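Local coordinates for PbSGBP-B lipoprotein (Prevotella bryantii B14, PDB 6D2Y) that probably binds polysaccharide as a surface glycan-binding lipoprotein associated with a polysaccharide utilization locus, and carries a bound magnesium ion, at residues S131-V136 with G208-P213; T152-L157 with I182-I187. One frame throughout, in Å; residues are numbered along the deposited sequence.

Past the N-terminal sheet, the chain reaches 131-136, which leads into strand 134-138, and then 152-157, the end of strand 148-154 and the turn after it. Contact 2 closes the inner loop when 182-187 returns to 152-157, bridging 24 residues. Contact 1 closes the outer one, where 208-213 comes back to 131-136 after 71 residues, so contact 2 is nested inside it and the two do not cross. Strands 134-138 and 148-154 are sheet neighbours, joined by backbone bonds of Ser-134 with Asp-154 and Val-136 with Thr-152. Contact 2 joins strands 148-154 and 186-190 of that sheet and the turns next to them; contact 1 ties its edge to the sheet of strand 208-215.

Contact 1: residues S131-V136 with G208-P213; sequences SAPSVV and GSTNAP
Strand 134-136 and strand 208-212 run almost parallel, 10° between their N-to-C directions, with axes 6.8 Å apart at closest approach, and no backbone-to-backbone hydrogen bond joins the two segments. A single polar link crosses instead: OG1 of Thr-210 donates to O of Pro-133 over 2.6 Å. The donor sits above the carbonyl plane, 48° out of it. Thr-210 OG1 stands between the backbone N and the carbonyl carbon (chi1 42°). CG2 also lies close to the same oxygen, 3.1 Å from Pro-133 O, and reaches on to CB of Ala-132 at 4.1 Å.

Both segments fall in the IPT/TIG range, an immunoglobulin-like beta sandwich of the E-set clan. Strand 134-138 is an outermost strand of one four-stranded antiparallel sheet and strand 208-215 of another, and the contact joins these two edges. On the second side, backbone hydrogen bonds to strand 200-205 tie Thr-210 to Val-203 and Ala-212 to Ile-201.

Farther along, Val-135 carries the apolar part. Its CG1, anti to the backbone N, reaches CB of Ala-212 at 3.7 Å and touches CD of Pro-213 as well. The proline ring crosses the valine side chain obliquely, its CD 3.4 Å from O of Val-135. At the other end Gly-208 faces Ala-132 and Pro-133, and CD of Pro-133 lies 3.6 Å from O of Gly-208. At the positive phi of Gly-208 a beta carbon would press on the carbonyl oxygen of the residue before it, a conformation suited to glycine.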
# COMPACT_ATOMS: atom_id res chain seq x y z
N SER A 131 6.49 -15.83 10.26
CA SER A 131 6.43 -14.38 10.18
C SER A 131 5.07 -13.86 10.63
O SER A 131 4.04 -14.48 10.38
CB SER A 131 6.73 -13.92 8.76
OG SER A 131 6.71 -12.51 8.66
N ALA A 132 5.08 -12.71 11.30
CA ALA A 132 3.86 -12.03 11.68
C ALA A 132 3.11 -11.55 10.44
O ALA A 132 3.70 -11.46 9.36
CB ALA A 132 4.18 -10.85 12.60
N PRO A 133 1.82 -11.25 10.56
CA PRO A 133 1.07 -10.78 9.39
C PRO A 133 1.63 -9.47 8.86
O PRO A 133 2.07 -8.61 9.63
CB PRO A 133 -0.36 -10.61 9.92
CG PRO A 133 -0.42 -11.47 11.13
CD PRO A 133 0.95 -11.41 11.74
N SER A 134 1.62 -9.33 7.54
CA SER A 134 1.97 -8.09 6.88
C SER A 134 0.72 -7.51 6.25
O SER A 134 -0.00 -8.21 5.53
CB SER A 134 3.05 -8.31 5.81
OG SER A 134 2.47 -8.69 4.58
N VAL A 135 0.44 -6.24 6.53
CA VAL A 135 -0.74 -5.55 6.03
C VAL A 135 -0.29 -4.48 5.06
O VAL A 135 0.54 -3.63 5.41
CB VAL A 135 -1.57 -4.95 7.18
CG1 VAL A 135 -2.86 -4.36 6.64
CG2 VAL A 135 -1.85 -6.00 8.24
N VAL A 136 -0.83 -4.51 3.85
CA VAL A 136 -0.40 -3.58 2.82
C VAL A 136 -1.53 -2.64 2.43
O VAL A 136 -1.40 -1.41 2.54
CB VAL A 136 0.17 -4.32 1.59
CG1 VAL A 136 0.50 -3.33 0.49
CG2 VAL A 136 1.40 -5.12 1.98
N GLY A 208 1.78 -13.05 15.91
CA GLY A 208 2.03 -11.67 16.28
C GLY A 208 0.97 -10.68 15.84
O GLY A 208 -0.00 -11.04 15.18
N SER A 209 1.16 -9.41 16.22
CA SER A 209 0.26 -8.33 15.88
C SER A 209 1.01 -7.29 15.05
O SER A 209 2.17 -6.98 15.33
CB SER A 209 -0.31 -7.66 17.13
OG SER A 209 -1.39 -8.41 17.67
N THR A 210 0.34 -6.75 14.04
CA THR A 210 0.93 -5.73 13.18
C THR A 210 -0.12 -4.69 12.83
O THR A 210 -1.24 -5.03 12.45
CB THR A 210 1.52 -6.34 11.91
OG1 THR A 210 0.62 -7.33 11.39
CG2 THR A 210 2.87 -7.00 12.20
N ASN A 211 0.25 -3.41 12.96
CA ASN A 211 -0.66 -2.32 12.68
C ASN A 211 -0.83 -2.13 11.18
O ASN A 211 0.13 -2.21 10.41
CB ASN A 211 -0.15 -1.02 13.30
CG ASN A 211 -0.59 -0.85 14.74
OD1 ASN A 211 -0.45 -1.75 15.56
ND2 ASN A 211 -1.13 0.33 15.06
N ALA A 212 -2.07 -1.88 10.76
CA ALA A 212 -2.35 -1.60 9.37
C ALA A 212 -1.94 -0.17 9.02
O ALA A 212 -2.05 0.73 9.85
CB ALA A 212 -3.84 -1.79 9.08
N PRO A 213 -1.46 0.06 7.79
CA PRO A 213 -1.07 1.42 7.40
C PRO A 213 -2.25 2.26 6.94
O PRO A 213 -2.13 3.05 6.01
CB PRO A 213 -0.09 1.17 6.25
CG PRO A 213 -0.58 -0.09 5.63
CD PRO A 213 -1.13 -0.94 6.75

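Contact 2: residues T152-L157 with I182-I187; sequences TGDYFL and IEKTKI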
# COMPACT_ATOMS: atom_id res chain seq x y z
N THR A 152 -5.42 -6.78 1.77
CA THR A 152 -4.36 -7.51 1.09
C THR A 152 -3.06 -7.41 1.87
O THR A 152 -2.73 -6.36 2.43
CB THR A 152 -4.15 -6.97 -0.33
OG1 THR A 152 -5.42 -6.83 -0.98
CG2 THR A 152 -3.27 -7.91 -1.14
N GLY A 153 -2.33 -8.52 1.92
CA GLY A 153 -1.05 -8.56 2.60
C GLY A 153 -0.37 -9.91 2.48
O GLY A 153 -0.26 -10.46 1.38
N ASP A 154 0.08 -10.45 3.61
CA ASP A 154 0.75 -11.74 3.61
C ASP A 154 0.71 -12.31 5.02
O ASP A 154 0.55 -11.59 6.01
CB ASP A 154 2.20 -11.63 3.11
CG ASP A 154 2.72 -12.94 2.55
OD1 ASP A 154 2.13 -13.99 2.85
OD2 ASP A 154 3.72 -12.91 1.80
N TYR A 155 0.87 -13.64 5.10
CA TYR A 155 0.92 -14.37 6.36
C TYR A 155 -0.34 -14.16 7.20
O TYR A 155 -0.28 -13.98 8.41
CB TYR A 155 2.18 -13.99 7.16
CG TYR A 155 3.46 -14.27 6.40
CD1 TYR A 155 4.25 -13.23 5.93
CD2 TYR A 155 3.87 -15.57 6.15
CE1 TYR A 155 5.42 -13.48 5.23
CE2 TYR A 155 5.04 -15.83 5.46
CZ TYR A 155 5.80 -14.79 5.00
OH TYR A 155 6.96 -15.05 4.30
N PHE A 156 -1.50 -14.19 6.53
CA PHE A 156 -2.79 -14.21 7.20
C PHE A 156 -3.15 -15.68 7.41
O PHE A 156 -3.79 -16.31 6.57
CB PHE A 156 -3.85 -13.49 6.39
CG PHE A 156 -3.57 -12.03 6.17
CD1 PHE A 156 -2.95 -11.28 7.15
CD2 PHE A 156 -3.93 -11.41 4.98
CE1 PHE A 156 -2.69 -9.93 6.95
CE2 PHE A 156 -3.67 -10.07 4.77
CZ PHE A 156 -3.05 -9.33 5.76
N LEU A 157 -2.74 -16.23 8.55
CA LEU A 157 -2.92 -17.64 8.84
C LEU A 157 -3.87 -17.80 10.02
O LEU A 157 -3.61 -17.27 11.11
CB LEU A 157 -1.57 -18.31 9.13
CG LEU A 157 -0.45 -17.83 8.21
CD1 LEU A 157 0.92 -18.21 8.76
CD2 LEU A 157 -0.64 -18.38 6.80
N ILE A 182 -10.63 -16.18 4.62
CA ILE A 182 -9.28 -15.81 5.04
C ILE A 182 -8.30 -16.64 4.23
O ILE A 182 -8.22 -17.86 4.41
CB ILE A 182 -9.05 -16.01 6.54
CG1 ILE A 182 -9.95 -15.07 7.35
CG2 ILE A 182 -7.59 -15.77 6.89
CD1 ILE A 182 -9.75 -15.18 8.85
N GLU A 183 -7.55 -15.99 3.34
CA GLU A 183 -6.45 -16.61 2.62
C GLU A 183 -5.13 -16.06 3.14
O GLU A 183 -5.10 -15.11 3.93
CB GLU A 183 -6.58 -16.35 1.11
CG GLU A 183 -7.92 -16.74 0.51
CD GLU A 183 -8.09 -16.21 -0.90
OE1 GLU A 183 -7.08 -15.85 -1.54
OE2 GLU A 183 -9.25 -16.15 -1.37
N LYS A 184 -4.04 -16.67 2.69
CA LYS A 184 -2.72 -16.26 3.17
C LYS A 184 -2.45 -14.80 2.83
O LYS A 184 -1.82 -14.08 3.63
CB LYS A 184 -1.64 -17.16 2.57
CG LYS A 184 -0.22 -16.78 2.96
CD LYS A 184 0.78 -17.85 2.56
CE LYS A 184 2.20 -17.41 2.86
NZ LYS A 184 2.62 -16.26 2.01
N THR A 185 -2.92 -14.33 1.68
CA THR A 185 -2.65 -12.96 1.24
C THR A 185 -3.83 -12.02 1.35
O THR A 185 -3.63 -10.80 1.29
CB THR A 185 -2.17 -12.96 -0.22
OG1 THR A 185 -3.02 -13.79 -1.01
CG2 THR A 185 -0.74 -13.47 -0.32
N LYS A 186 -5.06 -12.53 1.50
CA LYS A 186 -6.23 -11.68 1.48
C LYS A 186 -7.22 -12.10 2.55
O LYS A 186 -7.47 -13.29 2.75
CB LYS A 186 -6.93 -11.71 0.10
CG LYS A 186 -6.02 -11.31 -1.06
CD LYS A 186 -6.82 -10.72 -2.22
CE LYS A 186 -5.89 -10.11 -3.27
NZ LYS A 186 -5.89 -8.62 -3.24
N ILE A 187 -7.77 -11.11 3.25
CA ILE A 187 -8.86 -11.29 4.20
C ILE A 187 -10.07 -10.56 3.65
O ILE A 187 -9.98 -9.39 3.27
CB ILE A 187 -8.49 -10.75 5.60
CG1 ILE A 187 -7.27 -11.47 6.16
CG2 ILE A 187 -9.68 -10.87 6.54
CD1 ILE A 187 -6.70 -10.81 7.40
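Thr-152 and Lys-186 form the non-hydrogen-bonded antiparallel pair at which strands 148-154 and 186-190 meet in a sheet of the IPT/TIG immunoglobulin-like domain. Their side chains share one face, where NZ of Lys-186 donates to OG1 of Thr-152 over 2.9 Å. Two backbone bonds lie where the strands pass into the adjoining loops: Gly-153 N reaches O of Thr-185 at 2.7 Å, and Phe-156 N reaches O of Lys-184 at 2.9 Å in a straighter bond, 168° at the hydrogen.

Charge gathers around Lys-184. Its chain is extended to CE and bends at chi4 (-67°), bringing NZ into a salt bridge with OD1 of Asp-154; the modelled 2.5 Å between these two atoms is shorter than expected, and its exact value is doubtful. That oxygen also accepts from N of Tyr-155, on the anti side of the carboxylate, and lies over the centre of the tyrosine ring. NZ stands over the same face, offset toward the rim, in a cation-pi contact 4.5 Å from the ring centroid.

The buried Phe-156 ring is enclosed from several directions. Asp-154 O, from its own segment, lies over one face, and N of Lys-186 sits in plane at the edge. Ile-187, crossing at about a right angle, covers the opposite face: its CG1 is 3.5 Å from CD2 of Phe-156, and its CD1 makes a CH-pi contact 3.7 Å from the ring centroid, 15° off the normal.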